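Local coordinates for protein light Chain (Clostridium botulinum, PDB 6BVD) that acts as the zinc-dependent protease domain of a mosaic botulinum neurotoxin and probably cleaves a neuronal SNARE protein, at residues Y12-P15 against T20-Y23; T34-F39 against I48-R53; F218-A223 against A370-P375; L268-R273 against K363-Y368. All coordinates share one frame; numbering follows the deposited sequence.

Contact 1: residues Y12-P15 against T20-Y23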
loop_
_atom_site.group_PDB
_atom_site.type_symbol
_atom_site.label_atom_id
_atom_site.label_comp_id
_atom_site.label_asym_id
_atom_site.label_seq_id
_atom_site.Cartn_x
_atom_site.Cartn_y
_atom_site.Cartn_z
ATOM N N TYR A 12 8.474 6.845 -15.522
ATOM C CA TYR A 12 8.342 7.166 -16.948
ATOM C C TYR A 12 9.694 7.032 -17.669
ATOM O O TYR A 12 9.742 6.647 -18.840
ATOM C CB TYR A 12 7.794 8.580 -17.167
ATOM C CG TYR A 12 7.474 8.813 -18.619
ATOM C CD1 TYR A 12 6.320 8.296 -19.179
ATOM C CD2 TYR A 12 8.370 9.489 -19.447
ATOM C CE1 TYR A 12 6.039 8.475 -20.542
ATOM C CE2 TYR A 12 8.103 9.670 -20.798
ATOM C CZ TYR A 12 6.939 9.169 -21.333
ATOM O OH TYR A 12 6.675 9.346 -22.676
ATOM N N ASP A 13 10.779 7.343 -16.974
ATOM C CA ASP A 13 12.089 7.310 -17.603
ATOM C C ASP A 13 12.787 5.947 -17.572
ATOM O O ASP A 13 13.884 5.834 -18.099
ATOM C CB ASP A 13 13.013 8.340 -16.951
ATOM C CG ASP A 13 12.706 9.772 -17.375
ATOM O OD1 ASP A 13 12.034 10.005 -18.414
ATOM O OD2 ASP A 13 13.154 10.678 -16.649
ATOM N N ASP A 14 12.177 4.920 -16.987
ATOM C CA ASP A 14 12.795 3.590 -17.013
ATOM C C ASP A 14 13.005 3.138 -18.467
ATOM O O ASP A 14 12.171 3.360 -19.340
ATOM C CB ASP A 14 11.945 2.536 -16.324
ATOM C CG ASP A 14 11.799 2.738 -14.817
ATOM O OD1 ASP A 14 12.466 3.611 -14.216
ATOM O OD2 ASP A 14 10.981 1.975 -14.252
ATOM N N PRO A 15 14.110 2.459 -18.728
ATOM C CA PRO A 15 14.351 2.042 -20.121
ATOM C C PRO A 15 13.389 0.953 -20.582
ATOM O O PRO A 15 12.829 0.248 -19.745
ATOM C CB PRO A 15 15.802 1.517 -20.095
ATOM C CG PRO A 15 16.051 1.133 -18.720
ATOM C CD PRO A 15 15.191 2.053 -17.817
ATOM N N THR A 20 7.524 -5.071 -19.301
ATOM C CA THR A 20 6.538 -4.103 -18.786
ATOM C C THR A 20 6.613 -2.739 -19.444
ATOM O O THR A 20 5.715 -1.898 -19.245
ATOM C CB THR A 20 6.665 -3.926 -17.246
ATOM O OG1 THR A 20 8.018 -3.617 -16.873
ATOM C CG2 THR A 20 6.267 -5.204 -16.563
ATOM N N ILE A 21 7.685 -2.501 -20.217
ATOM C CA ILE A 21 7.843 -1.226 -20.894
ATOM C C ILE A 21 8.355 -1.419 -22.306
ATOM O O ILE A 21 9.525 -1.817 -22.477
ATOM C CB ILE A 21 8.819 -0.312 -20.184
ATOM C CG1 ILE A 21 8.400 -0.076 -18.723
ATOM C CG2 ILE A 21 8.894 1.014 -20.887
ATOM C CD1 ILE A 21 9.366 0.803 -18.024
ATOM N N ILE A 22 7.490 -1.118 -23.272
ATOM C CA ILE A 22 7.803 -1.236 -24.712
ATOM C C ILE A 22 7.184 -0.065 -25.455
ATOM O O ILE A 22 6.404 0.688 -24.890
ATOM C CB ILE A 22 7.273 -2.536 -25.349
ATOM C CG1 ILE A 22 5.751 -2.560 -25.251
ATOM C CG2 ILE A 22 7.843 -3.776 -24.703
ATOM C CD1 ILE A 22 5.176 -3.862 -25.657
ATOM N N TYR A 23 7.581 0.137 -26.712
ATOM C CA TYR A 23 6.872 1.102 -27.559
ATOM C C TYR A 23 5.720 0.446 -28.285
ATOM O O TYR A 23 5.875 -0.645 -28.852
ATOM C CB TYR A 23 7.832 1.761 -28.556
ATOM C CG TYR A 23 8.533 2.954 -27.933
ATOM C CD1 TYR A 23 8.110 4.258 -28.188
ATOM C CD2 TYR A 23 9.598 2.771 -27.063
ATOM C CE1 TYR A 23 8.741 5.345 -27.599
ATOM C CE2 TYR A 23 10.234 3.842 -26.474
ATOM C CZ TYR A 23 9.812 5.122 -26.749
ATOM O OH TYR A 23 10.461 6.168 -26.151
#
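I21 reaches across to D14 and P15 with the far end of its longer branch, where strand 21-24 meets the loop that precedes it. Its CD1 meets CB of D14 at 3.5 Å, and the same methyl lies 3.9 Å from the carbonyl O of P15. The branch extends this far because CG1 lies anti to the carbonyl carbon (chi1 -56°) and CD1 continues the zigzag (chi2 179°). The shorter branch, CG2 of I21, also comes within 4.2 Å of P15 O.

On the loop side the contact is made by a methylene and a backbone oxygen, and no hydrogen bond joins the two segments. D14 points its CB toward the strand while its carboxylate serves other partners: OD2 accepts from the backbone N of N11 and from the backbone N of A397 in the second subunit. The buried acid is thus tied to its own loop and to the second subunit, and its aliphatic part is left to pack on I21. P15 turns its ring away and packs on A397 of that second subunit, so its carbonyl is what faces I21.

I21 belongs to strand 21-24, whose neighbour 36-40 also touches it through K37 and F39. The loop is fastened to that same neighbour, since NZ of K37 donates to the carbonyl oxygens of Y12 and D14, while the Y12 side chain packs on helix 83-100.

Contact 2: residues T34-F39 against I48-R53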
loop_
_atom_site.group_PDB
_atom_site.type_symbol
_atom_site.label_atom_id
_atom_site.label_comp_id
_atom_site.label_asym_id
_atom_site.label_seq_id
_atom_site.Cartn_x
_atom_site.Cartn_y
_atom_site.Cartn_z
ATOM N N THR A 34 2.986 5.523 -35.947
ATOM C CA THR A 34 3.391 6.300 -34.788
ATOM C C THR A 34 3.474 5.394 -33.561
ATOM O O THR A 34 2.515 4.685 -33.259
ATOM C CB THR A 34 2.364 7.415 -34.479
ATOM O OG1 THR A 34 2.072 8.150 -35.658
ATOM C CG2 THR A 34 2.852 8.344 -33.377
ATOM N N TYR A 35 4.605 5.417 -32.854
ATOM C CA TYR A 35 4.783 4.578 -31.653
ATOM C C TYR A 35 4.825 5.433 -30.403
ATOM O O TYR A 35 5.267 6.561 -30.447
ATOM C CB TYR A 35 6.068 3.746 -31.739
ATOM C CG TYR A 35 5.977 2.557 -32.686
ATOM C CD1 TYR A 35 5.794 1.265 -32.195
ATOM C CD2 TYR A 35 6.045 2.728 -34.066
ATOM C CE1 TYR A 35 5.708 0.177 -33.031
ATOM C CE2 TYR A 35 5.959 1.633 -34.923
ATOM C CZ TYR A 35 5.791 0.365 -34.408
ATOM O OH TYR A 35 5.695 -0.718 -35.254
ATOM N N PHE A 36 4.356 4.869 -29.291
ATOM C CA PHE A 36 4.287 5.553 -28.007
ATOM C C PHE A 36 4.879 4.661 -26.926
ATOM O O PHE A 36 4.597 3.460 -26.893
ATOM C CB PHE A 36 2.834 5.875 -27.609
ATOM C CG PHE A 36 2.130 6.834 -28.544
ATOM C CD1 PHE A 36 1.987 8.179 -28.219
ATOM C CD2 PHE A 36 1.563 6.373 -29.701
ATOM C CE1 PHE A 36 1.324 9.053 -29.067
ATOM C CE2 PHE A 36 0.883 7.234 -30.570
ATOM C CZ PHE A 36 0.774 8.581 -30.268
ATOM N N LYS A 37 5.632 5.256 -26.014
ATOM C CA LYS A 37 6.153 4.526 -24.852
ATOM C C LYS A 37 4.979 4.102 -23.945
ATOM O O LYS A 37 4.158 4.942 -23.535
ATOM C CB LYS A 37 7.157 5.386 -24.092
ATOM C CG LYS A 37 8.018 4.588 -23.114
ATOM C CD LYS A 37 9.020 5.444 -22.408
ATOM C CE LYS A 37 9.976 4.590 -21.571
ATOM N NZ LYS A 37 11.060 5.401 -20.985
ATOM N N ALA A 38 4.884 2.805 -23.669
ATOM C CA ALA A 38 3.735 2.241 -22.923
ATOM C C ALA A 38 4.176 1.359 -21.763
ATOM O O ALA A 38 5.304 0.785 -21.782
ATOM C CB ALA A 38 2.829 1.457 -23.895
ATOM N N PHE A 39 3.294 1.257 -20.747
ATOM C CA PHE A 39 3.625 0.671 -19.433
ATOM C C PHE A 39 2.552 -0.356 -19.053
ATOM O O PHE A 39 1.369 -0.041 -19.032
ATOM C CB PHE A 39 3.764 1.800 -18.385
ATOM C CG PHE A 39 4.781 2.855 -18.763
ATOM C CD1 PHE A 39 6.048 2.857 -18.207
ATOM C CD2 PHE A 39 4.471 3.831 -19.704
ATOM C CE1 PHE A 39 6.965 3.815 -18.537
ATOM C CE2 PHE A 39 5.386 4.768 -20.073
ATOM C CZ PHE A 39 6.652 4.773 -19.488
ATOM N N ILE A 48 -0.652 4.470 -21.682
ATOM C CA ILE A 48 0.124 5.505 -22.341
ATOM C C ILE A 48 -0.166 6.848 -21.672
ATOM O O ILE A 48 -1.202 7.466 -21.923
ATOM C CB ILE A 48 -0.180 5.586 -23.845
ATOM C CG1 ILE A 48 0.074 4.220 -24.508
ATOM C CG2 ILE A 48 0.637 6.738 -24.488
ATOM C CD1 ILE A 48 -0.377 4.122 -25.970
ATOM N N PRO A 49 0.758 7.315 -20.820
ATOM C CA PRO A 49 0.418 8.473 -19.970
ATOM C C PRO A 49 0.568 9.805 -20.706
ATOM O O PRO A 49 1.362 10.658 -20.334
ATOM C CB PRO A 49 1.405 8.350 -18.819
ATOM C CG PRO A 49 2.656 7.778 -19.505
ATOM C CD PRO A 49 2.126 6.817 -20.561
ATOM N N GLU A 50 -0.189 9.948 -21.787
ATOM C CA GLU A 50 -0.205 11.129 -22.610
ATOM C C GLU A 50 -1.636 11.544 -22.885
ATOM O O GLU A 50 -2.554 10.700 -22.803
ATOM C CB GLU A 50 0.529 10.887 -23.958
ATOM C CG GLU A 50 1.977 10.415 -23.798
ATOM C CD GLU A 50 2.709 10.267 -25.106
ATOM O OE1 GLU A 50 2.421 11.063 -26.032
ATOM O OE2 GLU A 50 3.591 9.373 -25.204
ATOM N N ARG A 51 -1.821 12.795 -23.306
ATOM C CA ARG A 51 -3.146 13.270 -23.729
ATOM C C ARG A 51 -3.653 12.499 -24.933
ATOM O O ARG A 51 -2.897 12.201 -25.896
ATOM C CB ARG A 51 -3.148 14.776 -24.050
ATOM C CG ARG A 51 -2.676 15.688 -22.932
ATOM C CD ARG A 51 -3.673 15.789 -21.763
ATOM N NE ARG A 51 -4.917 16.510 -22.097
ATOM C CZ ARG A 51 -5.056 17.836 -22.008
ATOM N NH1 ARG A 51 -4.020 18.591 -21.629
ATOM N NH2 ARG A 51 -6.236 18.417 -22.295
ATOM N N TYR A 52 -4.935 12.153 -24.887
ATOM C CA TYR A 52 -5.589 11.507 -26.014
ATOM C C TYR A 52 -5.883 12.543 -27.096
ATOM O O TYR A 52 -6.580 13.534 -26.831
ATOM C CB TYR A 52 -6.887 10.810 -25.567
ATOM C CG TYR A 52 -7.520 9.977 -26.646
ATOM C CD1 TYR A 52 -7.246 8.619 -26.763
ATOM C CD2 TYR A 52 -8.401 10.552 -27.553
ATOM C CE1 TYR A 52 -7.836 7.861 -27.765
ATOM C CE2 TYR A 52 -8.982 9.809 -28.567
ATOM C CZ TYR A 52 -8.697 8.478 -28.672
ATOM O OH TYR A 52 -9.307 7.768 -29.678
ATOM N N ARG A 53 -5.368 12.316 -28.309
ATOM C CA ARG A 53 -5.513 13.282 -29.410
ATOM C C ARG A 53 -6.106 12.713 -30.694
ATOM O O ARG A 53 -6.464 13.470 -31.601
ATOM C CB ARG A 53 -4.158 13.912 -29.756
ATOM C CG ARG A 53 -3.494 14.558 -28.566
ATOM C CD ARG A 53 -2.257 15.347 -28.951
ATOM N NE ARG A 53 -1.679 15.977 -27.778
ATOM C CZ ARG A 53 -2.102 17.125 -27.260
ATOM N NH1 ARG A 53 -3.115 17.779 -27.817
ATOM N NH2 ARG A 53 -1.510 17.607 -26.177
HETATM O O HOH W 1 6.003 8.263 -26.488
HETATM O O HOH W 2 4.436 7.808 -23.342
#
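The antiparallel hairpin of strands 36-40 and 45-48 is followed by an inverse gamma turn centred on P49, and the three residues of the turn lie against the first strand: I48 on A38 and F36, P49 on F39, and E50 on F36. The turn is closed by E50 N donating to I48 O at 2.7 Å.

Three apolar pairs build one part of the contact. I48 divides its branches between two residues: CG1 packs on CB of A38 at 3.9 Å, while CG2 lies as close to CB of F36. Further along, the P49 ring crosses F39 at about a right angle, its CD touching CE2 and CD2 of the phenyl group.

E50 makes the remaining part. Its chain runs extended beyond CG, which stands beside the backbone N (chi1 -57°), and this carries the carboxyl carbon to the edge of the F36 ring, in the ring plane. OE1 and OE2 of E50 are each 3.6 Å from F36 CD1, and the carboxylate is inclined 56° to the ring. Two waters then join OE2 to the K37 backbone. One accepts from K37 N and donates to OE2; the other donates to K37 O at 2.9 Å and also to E50 OE2.

A carboxylate at a phenyl edge meets C-H groups of slight positive charge, which probably makes the approach favourable. The waters supply two donors to one oxygen, so the acid is held to the strand without any direct hydrogen bond, and the N-H and the C=O of K37 each have a water partner.

Contact 3: residues F218-A223 against A370-P375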
loop_
_atom_site.group_PDB
_atom_site.type_symbol
_atom_site.label_atom_id
_atom_site.label_comp_id
_atom_site.label_asym_id
_atom_site.label_seq_id
_atom_site.Cartn_x
_atom_site.Cartn_y
_atom_site.Cartn_z
ATOM N N PHE A 218 -19.552 15.821 -1.221
ATOM C CA PHE A 218 -18.567 14.763 -1.030
ATOM C C PHE A 218 -17.751 14.564 -2.310
ATOM O O PHE A 218 -18.316 14.439 -3.384
ATOM C CB PHE A 218 -19.259 13.460 -0.623
ATOM C CG PHE A 218 -19.884 13.507 0.756
ATOM C CD1 PHE A 218 -21.151 14.055 0.924
ATOM C CD2 PHE A 218 -19.220 13.004 1.870
ATOM C CE1 PHE A 218 -21.758 14.116 2.200
ATOM C CE2 PHE A 218 -19.819 13.033 3.144
ATOM C CZ PHE A 218 -21.095 13.608 3.308
ATOM N N ILE A 219 -16.426 14.573 -2.201
ATOM C CA ILE A 219 -15.598 14.373 -3.384
ATOM C C ILE A 219 -15.574 12.862 -3.717
ATOM O O ILE A 219 -15.648 11.994 -2.833
ATOM C CB ILE A 219 -14.161 14.945 -3.186
ATOM C CG1 ILE A 219 -13.405 15.052 -4.528
ATOM C CG2 ILE A 219 -13.378 14.144 -2.164
ATOM C CD1 ILE A 219 -13.943 16.146 -5.446
ATOM N N LYS A 220 -15.499 12.552 -5.001
ATOM C CA LYS A 220 -15.518 11.180 -5.458
ATOM C C LYS A 220 -14.115 10.577 -5.332
ATOM O O LYS A 220 -13.128 11.270 -5.560
ATOM C CB LYS A 220 -16.031 11.114 -6.919
ATOM C CG LYS A 220 -17.528 11.533 -7.016
ATOM C CD LYS A 220 -17.929 11.873 -8.446
ATOM C CE LYS A 220 -19.387 12.356 -8.406
ATOM N NZ LYS A 220 -19.804 12.994 -9.670
ATOM N N ASP A 221 -14.053 9.305 -4.945
ATOM C CA ASP A 221 -12.787 8.550 -4.840
ATOM C C ASP A 221 -12.347 8.140 -6.262
ATOM O O ASP A 221 -13.061 7.428 -6.916
ATOM C CB ASP A 221 -12.982 7.328 -3.949
ATOM C CG ASP A 221 -11.677 6.563 -3.676
ATOM O OD1 ASP A 221 -10.890 6.389 -4.638
ATOM O OD2 ASP A 221 -11.449 6.146 -2.518
ATOM N N PRO A 222 -11.176 8.611 -6.728
ATOM C CA PRO A 222 -10.723 8.242 -8.089
ATOM C C PRO A 222 -10.657 6.743 -8.348
ATOM O O PRO A 222 -10.825 6.367 -9.503
ATOM C CB PRO A 222 -9.314 8.863 -8.171
ATOM C CG PRO A 222 -9.383 10.048 -7.289
ATOM C CD PRO A 222 -10.269 9.588 -6.099
ATOM N N ALA A 223 -10.461 5.900 -7.325
ATOM C CA ALA A 223 -10.423 4.458 -7.568
ATOM C C ALA A 223 -11.808 3.921 -8.003
ATOM O O ALA A 223 -11.916 3.007 -8.838
ATOM C CB ALA A 223 -9.911 3.705 -6.326
ATOM N N ALA A 370 -27.410 11.888 -10.892
ATOM C CA ALA A 370 -27.159 12.868 -9.828
ATOM C C ALA A 370 -26.368 14.061 -10.362
ATOM O O ALA A 370 -25.549 13.924 -11.286
ATOM C CB ALA A 370 -26.411 12.220 -8.649
ATOM N N GLU A 371 -26.586 15.227 -9.748
ATOM C CA GLU A 371 -25.907 16.436 -10.187
ATOM C C GLU A 371 -24.424 16.332 -9.844
ATOM O O GLU A 371 -24.054 15.843 -8.765
ATOM C CB GLU A 371 -26.533 17.684 -9.534
ATOM C CG GLU A 371 -26.051 19.009 -10.126
ATOM C CD GLU A 371 -26.762 20.239 -9.521
ATOM O OE1 GLU A 371 -27.724 20.056 -8.741
ATOM O OE2 GLU A 371 -26.369 21.382 -9.857
ATOM N N ASN A 372 -23.578 16.773 -10.771
ATOM C CA ASN A 372 -22.139 16.880 -10.526
ATOM C C ASN A 372 -21.806 18.278 -10.057
ATOM O O ASN A 372 -22.394 19.242 -10.548
ATOM C CB ASN A 372 -21.329 16.550 -11.794
ATOM C CG ASN A 372 -21.541 15.129 -12.263
ATOM O OD1 ASN A 372 -21.642 14.206 -11.458
ATOM N ND2 ASN A 372 -21.636 14.947 -13.573
ATOM N N PHE A 373 -20.904 18.392 -9.081
ATOM C CA PHE A 373 -20.471 19.705 -8.594
ATOM C C PHE A 373 -18.962 19.916 -8.730
ATOM O O PHE A 373 -18.168 18.977 -8.601
ATOM C CB PHE A 373 -20.887 19.917 -7.130
ATOM C CG PHE A 373 -22.376 19.919 -6.914
ATOM C CD1 PHE A 373 -23.097 21.101 -6.965
ATOM C CD2 PHE A 373 -23.058 18.734 -6.700
ATOM C CE1 PHE A 373 -24.475 21.107 -6.768
ATOM C CE2 PHE A 373 -24.427 18.721 -6.505
ATOM C CZ PHE A 373 -25.146 19.915 -6.538
ATOM N N GLY A 374 -18.568 21.156 -8.996
ATOM C CA GLY A 374 -17.160 21.474 -9.092
ATOM C C GLY A 374 -16.872 22.125 -10.428
ATOM O O GLY A 374 -17.607 23.010 -10.852
ATOM N N PRO A 375 -15.827 21.662 -11.120
ATOM C CA PRO A 375 -14.988 20.526 -10.732
ATOM C C PRO A 375 -13.798 20.884 -9.839
ATOM O O PRO A 375 -13.514 22.064 -9.597
ATOM C CB PRO A 375 -14.504 19.992 -12.084
ATOM C CG PRO A 375 -14.322 21.200 -12.901
ATOM C CD PRO A 375 -15.486 22.142 -12.478
#
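K220 and N372 approach each other at the ends of their side chains, with NZ of K220 2.8 Å from OD1 of N372. The lysine carries most of the distance. Its CG stands beside the backbone N (chi1 -67°), and from there the chain is fully stretched, which takes the ammonium group out of its own segment and up to the asparagine. N372 has its CG in the corresponding place (chi1 -62°), and the two side chains cross at about a right angle. A firm partner for NZ is T203 OG1, to which it is hydrogen-bonded, and the N372 side chain also rests on T203. That threonine belongs to strand 201-208, so the two polar ends gather over a third element lying between them.

One residue beyond the lysine, D221 is in a different rotamer, with CG opposite its backbone N. This brings the carboxylate to the start of the next helix, where OD1 accepts from A223 N at 2.8 Å with an N-H...O angle of 151°, an N-cap bond. The same group is pinned further by a salt bridge from OD2 to R99 and by Y387 OH, which also bonds OD1.

In the antiparallel sheet, strands 215-219 and 373-377 flank 201-208; K220 directly follows the first, and N372 lies by the start of the second. Segment 218-223 then passes into helix 222-237, the HExxH helix. Its zinc ligands H228 and H232, completed by E266, form the gluzincin arrangement of this metalloprotease clan.

Contact 4: residues L268-R273 against K363-Y368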
loop_
_atom_site.group_PDB
_atom_site.type_symbol
_atom_site.label_atom_id
_atom_site.label_comp_id
_atom_site.label_asym_id
_atom_site.label_seq_id
_atom_site.Cartn_x
_atom_site.Cartn_y
_atom_site.Cartn_z
ATOM N N LEU A 268 -27.260 0.457 -15.882
ATOM C CA LEU A 268 -26.857 -0.900 -15.511
ATOM C C LEU A 268 -25.468 -0.866 -14.901
ATOM O O LEU A 268 -25.130 -1.691 -14.031
ATOM C CB LEU A 268 -26.887 -1.850 -16.713
ATOM C CG LEU A 268 -28.239 -2.080 -17.391
ATOM C CD1 LEU A 268 -28.057 -2.909 -18.678
ATOM C CD2 LEU A 268 -29.268 -2.723 -16.454
ATOM N N THR A 269 -24.655 0.092 -15.336
ATOM C CA THR A 269 -23.306 0.175 -14.809
ATOM C C THR A 269 -23.348 0.736 -13.371
ATOM O O THR A 269 -22.647 0.245 -12.471
ATOM C CB THR A 269 -22.419 1.020 -15.696
ATOM O OG1 THR A 269 -22.227 0.326 -16.954
ATOM C CG2 THR A 269 -21.048 1.251 -15.031
ATOM N N PHE A 270 -24.198 1.732 -13.141
ATOM C CA PHE A 270 -24.349 2.226 -11.778
ATOM C C PHE A 270 -24.918 1.130 -10.879
ATOM O O PHE A 270 -24.395 0.882 -9.808
ATOM C CB PHE A 270 -25.251 3.473 -11.698
ATOM C CG PHE A 270 -25.281 4.056 -10.302
ATOM C CD1 PHE A 270 -24.307 4.958 -9.904
ATOM C CD2 PHE A 270 -26.197 3.607 -9.362
ATOM C CE1 PHE A 270 -24.287 5.473 -8.600
ATOM C CE2 PHE A 270 -26.179 4.112 -8.040
ATOM C CZ PHE A 270 -25.227 5.048 -7.678
ATOM N N GLY A 271 -25.973 0.453 -11.321
ATOM C CA GLY A 271 -26.536 -0.636 -10.534
ATOM C C GLY A 271 -27.518 -0.134 -9.473
ATOM O O GLY A 271 -28.123 0.937 -9.641
ATOM N N GLY A 272 -27.685 -0.919 -8.402
ATOM C CA GLY A 272 -28.570 -0.580 -7.291
ATOM C C GLY A 272 -29.968 -0.269 -7.810
ATOM O O GLY A 272 -30.490 -0.979 -8.664
ATOM N N ARG A 273 -30.542 0.834 -7.348
ATOM C CA ARG A 273 -31.888 1.211 -7.759
ATOM C C ARG A 273 -31.946 1.703 -9.209
ATOM O O ARG A 273 -33.024 1.729 -9.812
ATOM C CB ARG A 273 -32.467 2.270 -6.820
ATOM C CG ARG A 273 -32.958 1.689 -5.502
ATOM C CD ARG A 273 -34.178 2.438 -4.977
ATOM N NE ARG A 273 -34.631 1.929 -3.682
ATOM C CZ ARG A 273 -35.359 0.824 -3.517
ATOM N NH1 ARG A 273 -35.649 0.037 -4.555
ATOM N NH2 ARG A 273 -35.732 0.461 -2.295
ATOM N N LYS A 363 -18.180 6.395 -0.294
ATOM C CA LYS A 363 -19.488 7.031 -0.508
ATOM C C LYS A 363 -19.606 7.404 -1.967
ATOM O O LYS A 363 -18.649 7.906 -2.547
ATOM C CB LYS A 363 -19.668 8.277 0.367
ATOM C CG LYS A 363 -21.148 8.752 0.431
ATOM C CD LYS A 363 -21.303 10.051 1.244
ATOM C CE LYS A 363 -22.776 10.423 1.509
ATOM N NZ LYS A 363 -23.557 9.375 2.290
ATOM N N THR A 364 -20.779 7.176 -2.556
ATOM C CA THR A 364 -21.010 7.602 -3.918
ATOM C C THR A 364 -22.365 8.271 -4.048
ATOM O O THR A 364 -23.193 8.319 -3.088
ATOM C CB THR A 364 -20.858 6.410 -4.900
ATOM O OG1 THR A 364 -20.605 6.896 -6.216
ATOM C CG2 THR A 364 -22.060 5.520 -4.892
ATOM N N ARG A 365 -22.554 8.833 -5.227
ATOM C CA ARG A 365 -23.741 9.574 -5.604
ATOM C C ARG A 365 -24.996 8.721 -5.530
ATOM O O ARG A 365 -24.958 7.496 -5.624
ATOM C CB ARG A 365 -23.558 10.121 -7.040
ATOM C CG ARG A 365 -23.287 9.011 -8.002
ATOM C CD ARG A 365 -23.009 9.482 -9.452
ATOM N NE ARG A 365 -22.411 8.412 -10.252
ATOM C CZ ARG A 365 -22.178 8.488 -11.572
ATOM N NH1 ARG A 365 -22.513 9.587 -12.248
ATOM N NH2 ARG A 365 -21.611 7.466 -12.230
ATOM N N LEU A 366 -26.141 9.385 -5.440
ATOM C CA LEU A 366 -27.413 8.696 -5.298
ATOM C C LEU A 366 -27.832 7.874 -6.496
ATOM O O LEU A 366 -28.626 6.939 -6.359
ATOM C CB LEU A 366 -28.512 9.728 -4.975
ATOM C CG LEU A 366 -28.500 10.135 -3.498
ATOM C CD1 LEU A 366 -29.524 11.228 -3.193
ATOM C CD2 LEU A 366 -28.763 8.919 -2.620
ATOM N N GLY A 367 -27.313 8.216 -7.675
ATOM C CA GLY A 367 -27.619 7.502 -8.902
ATOM C C GLY A 367 -26.869 8.148 -10.056
ATOM O O GLY A 367 -26.290 9.228 -9.886
ATOM N N TYR A 368 -26.895 7.523 -11.229
ATOM C CA TYR A 368 -26.174 8.060 -12.381
ATOM C C TYR A 368 -26.572 9.494 -12.756
ATOM O O TYR A 368 -25.734 10.293 -13.166
ATOM C CB TYR A 368 -26.377 7.163 -13.607
ATOM C CG TYR A 368 -25.553 7.667 -14.768
ATOM C CD1 TYR A 368 -24.189 7.364 -14.847
ATOM C CD2 TYR A 368 -26.116 8.464 -15.761
ATOM C CE1 TYR A 368 -23.415 7.844 -15.895
ATOM C CE2 TYR A 368 -25.351 8.959 -16.799
ATOM C CZ TYR A 368 -23.993 8.633 -16.858
ATOM O OH TYR A 368 -23.220 9.101 -17.893
#
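F270 and G367 form a CH-pi contact: CA of G367 sits 3.8 Å from the centroid of the F270 ring, 17° off the ring normal. Y368 N lies over the same face, displaced toward the rim, but it is hydrogen-bonded to D274 OD2. With CG opposite the backbone N (chi1 -174°), the phenyl group is laid against the loop 363-368, whose backbone curls around it.

A polar atom takes the edge. The carbonyl O of R365 comes near the ring plane and stands 3.2 Å from F270 CZ, an approach consistent with a weak electrostatic attraction to the aromatic C-H.

F270 is the last residue of helix 264-270, the helix that supplies the zinc ligand E266; after it G271 breaks the helix with a positive phi. The loop therefore packs on the end of a helix belonging to the metal site, and the Y368 side chain reaches to about 4 Å from the zinc.

Aliphatic carbons of polar side chains also meet the ring. R365 and F270 run past each other in opposite directions, with R365 CG 3.7 Å from F270 CE1; the guanidinium, turned 72° from the ring, goes on to a salt bridge with E353. CG2 of T364 lies 4.2 Å from F270 CZ, while T364 OG1 is hydrogen-bonded to E353.

The apolar contact proper is between CB of F270 and CB of Y368, at 4.3 Å.

In the fold
The four contacts fall into two pairs. Contacts 1 and 2, with centres 11 Å apart, share a sheet in which strands 21-24 and 36-40 are neighbours; they also pack directly, Y23 CD1 lying 3.4 Å from K37 N. Contacts 3 and 4 have centres 13 Å apart and touch where F218 CD2 meets K363 CD at 3.7 Å and A370 packs on R365; both segments of contact 4 lie between those of contact 3 in sequence. Contact 4 is nearest the zinc site, whereas N372 of contact 3 has its side chain about 11 Å from the metal. Contacts 1 and 4 lie on opposite sides of the chain's centre, their own centres 37 Å apart.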